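Local coordinates for protein aminotransferase, classes I and II (Silicibacter pomeroyi DSS-3, PDB 3H14) that probably catalyses pyridoxal-phosphate-dependent transamination, passing the amino group of L-aspartate to 2-oxoglutarate to give oxaloacetate and L-glutamate, at residues R31-T43 with S360-R374. Sequence-based numbering, arbitrary orientation.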
ATOM      1  N   ARG A  31     -28.201   3.335   8.857  1.00 21.17           N
ATOM      2  CA  ARG A  31     -28.011   2.208   7.944  1.00 20.94           C
ATOM      3  C   ARG A  31     -26.639   1.616   8.160  1.00 21.32           C
ATOM      4  O   ARG A  31     -25.661   2.359   8.316  1.00 22.41           O
ATOM      5  CB  ARG A  31     -28.225   2.643   6.462  1.00 22.56           C
ATOM      6  N   ARG A  32     -26.563   0.292   8.218  1.00 20.95           N
ATOM      7  CA  ARG A  32     -25.289  -0.389   8.335  1.00 20.93           C
ATOM      8  C   ARG A  32     -24.754  -0.545   6.923  1.00 20.92           C
ATOM      9  O   ARG A  32     -25.424  -1.084   6.036  1.00 19.08           O
ATOM     10  CB  ARG A  32     -25.393  -1.717   9.059  1.00 20.78           C
ATOM     11  CG  ARG A  32     -24.111  -2.565   9.050  1.00 21.62           C
ATOM     12  CD  ARG A  32     -24.190  -3.632  10.031  1.00 24.26           C
ATOM     13  NE  ARG A  32     -23.104  -4.604   9.911  1.00 24.03           N
ATOM     14  CZ  ARG A  32     -23.164  -5.794   9.341  1.00 27.43           C
ATOM     15  NH1 ARG A  32     -24.291  -6.261   8.786  1.00 29.15           N
ATOM     16  NH2 ARG A  32     -22.076  -6.562   9.364  1.00 27.78           N
ATOM     17  N   ILE A  33     -23.549  -0.021   6.727  1.00 19.79           N
ATOM     18  CA  ILE A  33     -22.830  -0.061   5.432  1.00 19.40           C
ATOM     19  C   ILE A  33     -21.695  -1.055   5.537  1.00 19.26           C
ATOM     20  O   ILE A  33     -21.006  -1.092   6.558  1.00 19.90           O
ATOM     21  CB  ILE A  33     -22.259   1.354   5.122  1.00 18.97           C
ATOM     22  CG1 ILE A  33     -23.400   2.363   4.954  1.00 19.51           C
ATOM     23  CG2 ILE A  33     -21.337   1.384   3.860  1.00 19.38           C
ATOM     24  CD1 ILE A  33     -24.463   1.972   3.865  1.00 17.97           C
ATOM     25  N   ILE A  34     -21.464  -1.845   4.488  1.00 18.59           N
ATOM     26  CA  ILE A  34     -20.333  -2.748   4.444  1.00 18.70           C
ATOM     27  C   ILE A  34     -19.182  -1.965   3.782  1.00 18.75           C
ATOM     28  O   ILE A  34     -19.298  -1.423   2.673  1.00 17.04           O
ATOM     29  CB  ILE A  34     -20.635  -4.062   3.704  1.00 18.96           C
ATOM     30  CG1 ILE A  34     -21.823  -4.792   4.354  1.00 18.27           C
ATOM     31  CG2 ILE A  34     -19.380  -4.955   3.698  1.00 18.75           C
ATOM     32  CD1 ILE A  34     -21.562  -5.268   5.773  1.00 18.35           C
ATOM     33  N   HIS A  35     -18.071  -1.889   4.506  1.00 18.84           N
ATOM     34  CA  HIS A  35     -16.976  -0.979   4.161  1.00 18.46           C
ATOM     35  C   HIS A  35     -15.977  -1.773   3.374  1.00 18.81           C
ATOM     36  O   HIS A  35     -15.193  -2.499   3.957  1.00 17.76           O
ATOM     37  CB  HIS A  35     -16.368  -0.383   5.419  1.00 19.27           C
ATOM     38  CG  HIS A  35     -17.168   0.743   5.968  1.00 17.18           C
ATOM     39  ND1 HIS A  35     -16.983   2.037   5.556  1.00 19.83           N
ATOM     40  CD2 HIS A  35     -18.196   0.770   6.845  1.00 20.21           C
ATOM     41  CE1 HIS A  35     -17.850   2.822   6.167  1.00 22.88           C
ATOM     42  NE2 HIS A  35     -18.608   2.075   6.945  1.00 19.94           N
HETATM   43  N   MSE A  36     -16.108  -1.716   2.043  1.00 19.78           N
HETATM   44  CA  MSE A  36     -15.161  -2.327   1.100  1.00 23.23           C
HETATM   45  C   MSE A  36     -14.299  -1.283   0.376  1.00 21.54           C
HETATM   46  O   MSE A  36     -13.687  -1.570  -0.653  1.00 20.95           O
HETATM   47  CB  MSE A  36     -15.906  -3.239   0.111  1.00 23.32           C
HETATM   48  CG  MSE A  36     -16.536  -4.385   0.817  1.00 26.51           C
HETATM   49 SE   MSE A  36     -17.421  -5.654  -0.406  1.00 36.09          SE
HETATM   50  CE  MSE A  36     -17.204  -7.243   0.646  1.00 31.29           C
ATOM     51  N   GLU A  37     -14.210  -0.104   0.966  1.00 21.02           N
ATOM     52  CA  GLU A  37     -13.501   1.046   0.401  1.00 22.36           C
ATOM     53  C   GLU A  37     -12.177   1.425   1.076  1.00 23.51           C
ATOM     54  O   GLU A  37     -11.477   2.302   0.550  1.00 23.00           O
ATOM     55  CB  GLU A  37     -14.403   2.286   0.367  1.00 21.37           C
ATOM     56  CG  GLU A  37     -14.513   3.184   1.656  1.00 22.88           C
ATOM     57  CD  GLU A  37     -15.237   2.540   2.822  1.00 22.65           C
ATOM     58  OE1 GLU A  37     -15.404   1.297   2.842  1.00 17.97           O
ATOM     59  OE2 GLU A  37     -15.607   3.286   3.753  1.00 22.59           O
ATOM     60  N   VAL A  38     -11.847   0.809   2.216  1.00 24.29           N
ATOM     61  CA  VAL A  38     -10.698   1.288   3.020  1.00 25.57           C
ATOM     62  C   VAL A  38      -9.464   0.468   2.754  1.00 25.96           C
ATOM     63  O   VAL A  38      -9.533  -0.709   2.513  1.00 27.04           O
ATOM     64  CB  VAL A  38     -10.970   1.321   4.539  1.00 26.43           C
ATOM     65  CG1 VAL A  38      -9.885   2.178   5.238  1.00 26.93           C
ATOM     66  CG2 VAL A  38     -12.366   1.904   4.867  1.00 26.20           C
ATOM     67  N   GLY A  39      -8.315   1.119   2.762  1.00 26.38           N
ATOM     68  CA  GLY A  39      -7.085   0.439   2.518  1.00 27.03           C
ATOM     69  C   GLY A  39      -6.317   0.205   3.802  1.00 26.91           C
ATOM     70  O   GLY A  39      -5.155   0.534   3.871  1.00 26.90           O
ATOM     71  N   GLN A  40      -6.987  -0.350   4.803  1.00 26.66           N
ATOM     72  CA  GLN A  40      -6.410  -0.554   6.138  1.00 27.49           C
ATOM     73  C   GLN A  40      -7.056  -1.784   6.729  1.00 26.68           C
ATOM     74  O   GLN A  40      -8.223  -2.053   6.422  1.00 25.99           O
ATOM     75  CB  GLN A  40      -6.738   0.599   7.087  1.00 27.45           C
ATOM     76  CG  GLN A  40      -6.707   1.988   6.497  1.00 31.48           C
ATOM     77  CD  GLN A  40      -7.268   3.049   7.441  1.00 31.25           C
ATOM     78  OE1 GLN A  40      -8.083   2.767   8.338  1.00 36.76           O
ATOM     79  NE2 GLN A  40      -6.836   4.280   7.236  1.00 38.54           N
ATOM     80  N   PRO A  41      -6.328  -2.524   7.583  1.00 25.58           N
ATOM     81  CA  PRO A  41      -6.911  -3.676   8.243  1.00 25.15           C
ATOM     82  C   PRO A  41      -8.164  -3.356   9.058  1.00 25.51           C
ATOM     83  O   PRO A  41      -8.329  -2.232   9.556  1.00 24.76           O
ATOM     84  CB  PRO A  41      -5.790  -4.157   9.164  1.00 25.42           C
ATOM     85  CG  PRO A  41      -4.568  -3.657   8.553  1.00 24.49           C
ATOM     86  CD  PRO A  41      -4.907  -2.355   7.946  1.00 25.15           C
ATOM     87  N   GLY A  42      -9.052  -4.343   9.172  1.00 25.24           N
ATOM     88  CA  GLY A  42     -10.211  -4.216  10.030  1.00 25.88           C
ATOM     89  C   GLY A  42      -9.799  -4.284  11.507  1.00 26.21           C
ATOM     90  O   GLY A  42     -10.530  -3.842  12.385  1.00 27.52           O
ATOM     91  N   THR A  43      -8.619  -4.811  11.791  1.00 25.38           N
ATOM     92  CA  THR A  43      -8.203  -5.038  13.163  1.00 25.33           C
ATOM     93  C   THR A  43      -7.338  -3.902  13.684  1.00 24.88           C
ATOM     94  O   THR A  43      -6.775  -3.132  12.930  1.00 24.84           O
ATOM     95  CB  THR A  43      -7.463  -6.366  13.287  1.00 25.48           C
ATOM     96  OG1 THR A  43      -6.466  -6.448  12.264  1.00 23.82           O
ATOM     97  CG2 THR A  43      -8.466  -7.533  13.144  1.00 26.94           C
ATOM     98  N   SER A 360     -11.942  -3.635  -1.221  1.00 19.93           N
ATOM     99  CA  SER A 360     -11.085  -4.063  -0.132  1.00 21.08           C
ATOM    100  C   SER A 360     -11.798  -5.182   0.612  1.00 21.06           C
ATOM    101  O   SER A 360     -12.982  -5.096   0.825  1.00 23.14           O
ATOM    102  CB  SER A 360     -10.771  -2.894   0.825  1.00 21.87           C
ATOM    103  OG  SER A 360     -10.057  -3.411   1.969  1.00 25.56           O
ATOM    104  N   TYR A 361     -11.088  -6.233   0.976  1.00 21.31           N
ATOM    105  CA  TYR A 361     -11.676  -7.309   1.763  1.00 21.29           C
ATOM    106  C   TYR A 361     -11.002  -7.440   3.142  1.00 21.94           C
ATOM    107  O   TYR A 361     -10.916  -8.519   3.692  1.00 21.97           O
ATOM    108  CB  TYR A 361     -11.723  -8.626   0.969  1.00 20.40           C
ATOM    109  CG  TYR A 361     -10.441  -9.158   0.369  1.00 19.99           C
ATOM    110  CD1 TYR A 361     -10.105  -8.929  -0.970  1.00 17.74           C
ATOM    111  CD2 TYR A 361      -9.574  -9.929   1.119  1.00 17.05           C
ATOM    112  CE1 TYR A 361      -8.916  -9.421  -1.503  1.00 16.78           C
ATOM    113  CE2 TYR A 361      -8.414 -10.420   0.591  1.00 20.17           C
ATOM    114  CZ  TYR A 361      -8.097 -10.188  -0.732  1.00 16.53           C
ATOM    115  OH  TYR A 361      -6.918 -10.691  -1.218  1.00 17.96           O
ATOM    116  N   ALA A 362     -10.599  -6.306   3.709  1.00 22.22           N
ATOM    117  CA  ALA A 362      -9.859  -6.273   4.971  1.00 25.10           C
ATOM    118  C   ALA A 362     -10.763  -6.430   6.205  1.00 26.88           C
ATOM    119  O   ALA A 362     -10.244  -6.606   7.308  1.00 30.94           O
ATOM    120  CB  ALA A 362      -9.066  -4.977   5.063  1.00 24.51           C
ATOM    121  N   ARG A 363     -12.075  -6.469   6.035  1.00 27.47           N
ATOM    122  CA  ARG A 363     -13.016  -6.669   7.151  1.00 26.96           C
ATOM    123  C   ARG A 363     -13.290  -8.138   7.525  1.00 26.99           C
ATOM    124  O   ARG A 363     -12.773  -9.061   6.891  1.00 27.24           O
ATOM    125  CB  ARG A 363     -14.315  -5.938   6.825  1.00 28.66           C
ATOM    126  CG  ARG A 363     -14.205  -4.393   6.719  1.00 29.02           C
ATOM    127  CD  ARG A 363     -14.050  -3.771   8.076  1.00 35.03           C
ATOM    128  NE  ARG A 363     -13.763  -2.335   8.080  1.00 36.31           N
ATOM    129  CZ  ARG A 363     -14.549  -1.407   8.628  1.00 39.01           C
ATOM    130  NH1 ARG A 363     -15.695  -1.735   9.216  1.00 40.68           N
ATOM    131  NH2 ARG A 363     -14.191  -0.128   8.584  1.00 41.31           N
ATOM    132  N   ALA A 364     -14.079  -8.355   8.587  1.00 25.91           N
ATOM    133  CA  ALA A 364     -14.430  -9.702   9.049  1.00 25.51           C
ATOM    134  C   ALA A 364     -15.099 -10.508   7.940  1.00 24.61           C
ATOM    135  O   ALA A 364     -15.760  -9.940   7.073  1.00 23.93           O
ATOM    136  CB  ALA A 364     -15.404  -9.612  10.267  1.00 26.03           C
ATOM    137  N   THR A 365     -14.977 -11.831   7.986  1.00 24.07           N
ATOM    138  CA  THR A 365     -15.545 -12.670   6.934  1.00 24.31           C
ATOM    139  C   THR A 365     -17.056 -12.508   6.835  1.00 25.24           C
ATOM    140  O   THR A 365     -17.618 -12.470   5.737  1.00 25.14           O
ATOM    141  CB  THR A 365     -15.127 -14.128   7.144  1.00 23.78           C
ATOM    142  OG1 THR A 365     -13.694 -14.184   7.111  1.00 23.94           O
ATOM    143  CG2 THR A 365     -15.741 -15.054   6.108  1.00 23.81           C
ATOM    144  N   ALA A 366     -17.730 -12.363   7.975  1.00 26.02           N
ATOM    145  CA  ALA A 366     -19.195 -12.116   7.961  1.00 26.34           C
ATOM    146  C   ALA A 366     -19.582 -10.825   7.217  1.00 25.45           C
ATOM    147  O   ALA A 366     -20.614 -10.756   6.528  1.00 25.60           O
ATOM    148  CB  ALA A 366     -19.730 -12.073   9.402  1.00 27.20           C
ATOM    149  N   ASP A 367     -18.766  -9.793   7.369  1.00 25.45           N
ATOM    150  CA  ASP A 367     -18.968  -8.529   6.622  1.00 24.73           C
ATOM    151  C   ASP A 367     -18.804  -8.755   5.091  1.00 24.24           C
ATOM    152  O   ASP A 367     -19.532  -8.196   4.305  1.00 23.69           O
ATOM    153  CB  ASP A 367     -17.938  -7.473   7.040  1.00 24.89           C
ATOM    154  CG  ASP A 367     -18.238  -6.849   8.380  1.00 27.00           C
ATOM    155  OD1 ASP A 367     -18.823  -7.549   9.220  1.00 28.07           O
ATOM    156  OD2 ASP A 367     -17.867  -5.666   8.582  1.00 26.39           O
ATOM    157  N   ILE A 368     -17.785  -9.512   4.699  1.00 24.29           N
ATOM    158  CA  ILE A 368     -17.533  -9.820   3.279  1.00 24.45           C
ATOM    159  C   ILE A 368     -18.690 -10.663   2.721  1.00 25.36           C
ATOM    160  O   ILE A 368     -19.242 -10.346   1.674  1.00 24.95           O
ATOM    161  CB  ILE A 368     -16.161 -10.522   3.087  1.00 24.26           C
ATOM    162  CG1 ILE A 368     -14.998  -9.573   3.443  1.00 24.36           C
ATOM    163  CG2 ILE A 368     -15.988 -11.074   1.680  1.00 23.50           C
ATOM    164  CD1 ILE A 368     -15.245  -8.089   3.237  1.00 23.54           C
ATOM    165  N   GLU A 369     -19.083 -11.709   3.450  1.00 26.29           N
ATOM    166  CA  GLU A 369     -20.248 -12.492   3.058  1.00 27.10           C
ATOM    167  C   GLU A 369     -21.442 -11.585   2.851  1.00 25.56           C
ATOM    168  O   GLU A 369     -22.104 -11.656   1.831  1.00 24.74           O
ATOM    169  CB  GLU A 369     -20.562 -13.570   4.096  1.00 27.37           C
ATOM    170  CG  GLU A 369     -19.563 -14.711   4.103  1.00 30.38           C
ATOM    171  CD  GLU A 369     -19.823 -15.792   5.180  1.00 32.49           C
ATOM    172  OE1 GLU A 369     -20.415 -15.477   6.253  1.00 38.58           O
ATOM    173  OE2 GLU A 369     -19.381 -16.964   4.952  1.00 39.24           O
ATOM    174  N   GLU A 370     -21.721 -10.726   3.829  1.00 24.70           N
ATOM    175  CA  GLU A 370     -22.794  -9.746   3.716  1.00 23.34           C
ATOM    176  C   GLU A 370     -22.638  -8.783   2.534  1.00 22.93           C
ATOM    177  O   GLU A 370     -23.621  -8.477   1.815  1.00 21.60           O
ATOM    178  CB  GLU A 370     -22.925  -8.962   5.025  1.00 24.16           C
ATOM    179  CG  GLU A 370     -24.061  -7.937   5.076  1.00 23.80           C
ATOM    180  CD  GLU A 370     -25.450  -8.562   5.053  1.00 25.18           C
ATOM    181  OE1 GLU A 370     -25.625  -9.672   5.613  1.00 24.58           O
ATOM    182  OE2 GLU A 370     -26.356  -7.936   4.474  1.00 22.12           O
ATOM    183  N   GLY A 371     -21.418  -8.305   2.314  1.00 21.78           N
ATOM    184  CA  GLY A 371     -21.174  -7.418   1.192  1.00 21.82           C
ATOM    185  C   GLY A 371     -21.475  -8.063  -0.155  1.00 20.49           C
ATOM    186  O   GLY A 371     -22.062  -7.441  -1.041  1.00 20.41           O
ATOM    187  N   LEU A 372     -21.031  -9.293  -0.305  1.00 21.92           N
ATOM    188  CA  LEU A 372     -21.239 -10.038  -1.544  1.00 22.55           C
ATOM    189  C   LEU A 372     -22.716 -10.330  -1.794  1.00 23.25           C
ATOM    190  O   LEU A 372     -23.153 -10.239  -2.928  1.00 24.36           O
ATOM    191  CB  LEU A 372     -20.403 -11.297  -1.550  1.00 23.33           C
ATOM    192  CG  LEU A 372     -18.903 -11.000  -1.597  1.00 21.47           C
ATOM    193  CD1 LEU A 372     -18.127 -12.244  -1.335  1.00 21.29           C
ATOM    194  CD2 LEU A 372     -18.492 -10.403  -2.941  1.00 23.53           C
ATOM    195  N   ASP A 373     -23.490 -10.612  -0.733  1.00 23.82           N
ATOM    196  CA  ASP A 373     -24.953 -10.782  -0.854  1.00 23.71           C
ATOM    197  C   ASP A 373     -25.642  -9.530  -1.347  1.00 23.85           C
ATOM    198  O   ASP A 373     -26.543  -9.575  -2.204  1.00 22.88           O
ATOM    199  CB  ASP A 373     -25.571 -11.131   0.494  1.00 24.15           C
ATOM    200  CG  ASP A 373     -25.267 -12.521   0.932  1.00 26.83           C
ATOM    201  OD1 ASP A 373     -24.776 -13.337   0.124  1.00 30.70           O
ATOM    202  OD2 ASP A 373     -25.552 -12.824   2.101  1.00 31.83           O
ATOM    203  N   ARG A 374     -25.231  -8.396  -0.788  1.00 23.33           N
ATOM    204  CA  ARG A 374     -25.752  -7.115  -1.165  1.00 23.56           C
ATOM    205  C   ARG A 374     -25.418  -6.766  -2.607  1.00 23.66           C
ATOM    206  O   ARG A 374     -26.244  -6.184  -3.311  1.00 24.79           O
ATOM    207  CB  ARG A 374     -25.181  -6.017  -0.250  1.00 23.47           C
ATOM    208  CG  ARG A 374     -25.635  -6.166   1.192  1.00 24.91           C
ATOM    209  CD  ARG A 374     -25.359  -4.927   2.027  1.00 24.00           C
ATOM    210  NE  ARG A 374     -25.754  -5.120   3.420  1.00 22.04           N
ATOM    211  CZ  ARG A 374     -25.691  -4.174   4.354  1.00 22.35           C
ATOM    212  NH1 ARG A 374     -25.254  -2.961   4.056  1.00 20.67           N
ATOM    213  NH2 ARG A 374     -26.065  -4.443   5.590  1.00 23.04           N
TER
HETATM  214  O   HOH W   1     -24.685  -9.221   8.108  1.00 27.61           O
HETATM  215  O   HOH W   2     -18.177  -3.023   7.109  1.00 25.07           O
HETATM  216  O   HOH W   3     -13.358  -4.761   3.613  1.00 30.13           O
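Arg374 reaches from helix 365-381 to the backbone of Arg32, beside the short edge strand 34-35 of the small four-stranded sheet in this class I aminotransferase fold. Its chain runs extended, and NH1 gives Arg32 O a nearly straight hydrogen bond (2.7 Å, 170°), while NE forms a salt bridge with Glu370 OE2 one helical turn back. Held by these two in-plane bonds, the guanidinium lays one face on Ile34 CG1. Replacing Arg374 with a leucine would probably leave Arg32 O without this donor and Glu370 OE2 without this salt bridge. The side chain of Arg32 crosses that of Arg374 at about a right angle, its CG anti to the backbone N (chi1 172°), which carries NH2 to a long salt bridge with Asp367 OD1 (3.4 Å); water 1 links its NH1 to Glu370 OE1. Ile34 CG2 and the methyl CE of selenomethionine Met36 both rest against Gly371 CA, and CE meets Ile368 CD1 tightly at 3.4 Å. Farther along, Arg363 bends at chi2 (-74°) to set its guanidinium face over His35 CB, 3.8 Å from CZ. At the end of strand 356-360, Ser360 holds segment 31-43 twice: N bonds to Met36 O, and OG meets Val38 O almost head-on at 2.8 Å.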